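Local atomic coordinates of uncharacterized CONSERVED DOMAIN PROTEIN (Vibrio cholerae, PDB entry 3LKV), a protein that probably serves as the periplasmic substrate-binding component of an ABC transporter, and holds a phenylalanine in the pocket between its two lobes. Residues A[105-110]-A[266-271]. Residues are numbered along the deposited sequence; the frame is centred on the assembly and turned at random.
With ZN (zinc ion), chain D.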
loop_
_atom_site.group_PDB
_atom_site.type_symbol
_atom_site.label_atom_id
_atom_site.label_comp_id
_atom_site.label_asym_id
_atom_site.label_seq_id
_atom_site.Cartn_x
_atom_site.Cartn_y
_atom_site.Cartn_z
ATOM N N LYS A 105 12.946 -27.692 8.733
ATOM C CA LYS A 105 14.382 -27.555 8.397
ATOM C C LYS A 105 14.850 -26.138 8.161
ATOM O O LYS A 105 15.810 -25.886 7.455
ATOM C CB LYS A 105 14.762 -28.452 7.196
ATOM C CG LYS A 105 14.482 -29.964 7.505
ATOM C CD LYS A 105 14.996 -30.950 6.409
ATOM C CE LYS A 105 14.768 -32.463 6.852
ATOM N NZ LYS A 105 14.923 -33.514 5.749
ATOM N N LEU A 106 14.186 -25.203 8.784
ATOM C CA LEU A 106 14.607 -23.835 8.741
ATOM C C LEU A 106 15.679 -23.536 9.788
ATOM O O LEU A 106 16.590 -22.728 9.541
ATOM C CB LEU A 106 13.398 -22.962 9.026
ATOM C CG LEU A 106 12.226 -23.137 8.103
ATOM C CD1 LEU A 106 11.151 -22.137 8.557
ATOM C CD2 LEU A 106 12.685 -22.951 6.629
ATOM N N VAL A 107 15.533 -24.140 10.963
ATOM C CA VAL A 107 16.511 -24.055 12.017
ATOM C C VAL A 107 16.789 -25.444 12.633
ATOM O O VAL A 107 15.914 -26.319 12.667
ATOM C CB VAL A 107 16.060 -23.061 13.119
ATOM C CG1 VAL A 107 15.847 -21.623 12.550
ATOM C CG2 VAL A 107 14.843 -23.570 13.838
ATOM N N LYS A 108 17.998 -25.646 13.155
ATOM C CA LYS A 108 18.312 -26.899 13.851
ATOM C C LYS A 108 17.552 -26.999 15.195
ATOM O O LYS A 108 17.163 -28.073 15.642
ATOM C CB LYS A 108 19.824 -26.977 14.067
ATOM C CG LYS A 108 20.266 -28.420 14.395
ATOM C CD LYS A 108 21.732 -28.572 14.812
ATOM C CE LYS A 108 21.867 -29.806 15.719
ATOM N NZ LYS A 108 23.244 -30.291 15.812
ATOM N N GLN A 109 17.363 -25.870 15.855
ATOM C CA GLN A 109 16.595 -25.820 17.106
ATOM C C GLN A 109 16.138 -24.375 17.338
ATOM O O GLN A 109 16.684 -23.439 16.779
ATOM C CB GLN A 109 17.439 -26.318 18.316
ATOM C CG GLN A 109 18.568 -25.364 18.803
ATOM C CD GLN A 109 19.850 -25.483 17.974
ATOM O OE1 GLN A 109 20.251 -26.563 17.595
ATOM N NE2 GLN A 109 20.498 -24.371 17.721
ATOM N N LEU A 110 15.164 -24.208 18.199
ATOM C CA LEU A 110 14.611 -22.877 18.466
ATOM C C LEU A 110 15.553 -21.960 19.285
ATOM O O LEU A 110 15.616 -20.772 19.018
ATOM C CB LEU A 110 13.275 -23.019 19.150
ATOM C CG LEU A 110 12.253 -23.848 18.362
ATOM C CD1 LEU A 110 10.998 -24.072 19.247
ATOM C CD2 LEU A 110 11.929 -23.207 17.010
ATOM N N LEU A 266 19.314 -14.763 17.759
ATOM C CA LEU A 266 17.985 -14.445 18.255
ATOM C C LEU A 266 17.160 -15.726 18.362
ATOM O O LEU A 266 16.966 -16.435 17.362
ATOM C CB LEU A 266 17.297 -13.452 17.354
ATOM C CG LEU A 266 17.980 -12.107 17.140
ATOM C CD1 LEU A 266 17.263 -11.289 16.101
ATOM C CD2 LEU A 266 18.087 -11.270 18.443
ATOM N N ASP A 267 16.692 -16.027 19.567
ATOM C CA ASP A 267 15.841 -17.189 19.774
ATOM C C ASP A 267 14.537 -17.108 18.971
ATOM O O ASP A 267 13.939 -16.050 18.838
ATOM C CB ASP A 267 15.467 -17.407 21.254
ATOM C CG ASP A 267 16.646 -17.571 22.156
ATOM O OD1 ASP A 267 17.757 -18.020 21.683
ATOM O OD2 ASP A 267 16.460 -17.226 23.388
ATOM N N VAL A 268 14.081 -18.247 18.485
ATOM C CA VAL A 268 12.814 -18.331 17.796
ATOM C C VAL A 268 11.673 -18.213 18.825
ATOM O O VAL A 268 11.644 -18.894 19.814
ATOM C CB VAL A 268 12.708 -19.647 17.013
ATOM C CG1 VAL A 268 11.229 -19.906 16.517
ATOM C CG2 VAL A 268 13.655 -19.639 15.883
ATOM N N GLN A 269 10.705 -17.368 18.563
ATOM C CA GLN A 269 9.620 -17.178 19.484
ATOM C C GLN A 269 8.422 -18.020 19.062
ATOM O O GLN A 269 8.110 -18.110 17.876
ATOM C CB GLN A 269 9.241 -15.706 19.433
ATOM C CG GLN A 269 8.176 -15.292 20.397
ATOM C CD GLN A 269 8.767 -15.137 21.775
ATOM O OE1 GLN A 269 9.856 -14.545 21.925
ATOM N NE2 GLN A 269 8.082 -15.704 22.791
ATOM N N VAL A 270 7.741 -18.628 20.028
ATOM C CA VAL A 270 6.532 -19.380 19.724
ATOM C C VAL A 270 5.319 -18.554 20.128
ATOM O O VAL A 270 5.277 -18.072 21.227
ATOM C CB VAL A 270 6.562 -20.768 20.422
ATOM C CG1 VAL A 270 5.340 -21.586 19.998
ATOM C CG2 VAL A 270 7.890 -21.535 20.062
ATOM N N ALA A 271 4.362 -18.337 19.236
ATOM C CA ALA A 271 3.158 -17.576 19.578
ATOM C C ALA A 271 2.384 -18.211 20.744
ATOM O O ALA A 271 2.404 -19.429 20.932
ATOM C CB ALA A 271 2.245 -17.442 18.404
HETATM ZN ZN ZN D . 18.002 -17.835 24.478
#
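Val268 is held by Leu110 through both backbone and side chain. Its N-H points almost straight at the Leu110 carbonyl, with N to O 3.0 Å and an N-H...O angle of 174°, and meets the oxygen in the carbonyl plane. Beside this bond, Leu110 sets CG anti to its own carbonyl carbon (chi1 -57°), and the two side chains cross obliquely, CD2 pressing on Val268 CG1 at 3.4 Å, tight for two methyls. A beta-branched valine suits this buried place: it packs against both Leu110 and Phe95 of strand 93-98, and branching at CB restricts its rotation. Leucine's forked end suits position 110, one methyl meeting Val268 and the other Val270. Packing is looser at partly exposed Val270, whose CG2 lies 4.1 Å from Leu110 CD1, the side chains crossing at about a right angle. The partly exposed, polar side belongs to Asp267, whose carboxylate suits a metal. Its OD2 binds zinc at 2.0 Å, Glu111 OE2 binds the same ion, and OD1 accepts a hydrogen bond from Gln112 that should help fix the carboxylate's rotation. The loop between strands 93-98 and 117-121 is thus joined to strand 269-270, the edge of the parallel sheet in one lobe of a two-lobed periplasmic-binding-protein fold.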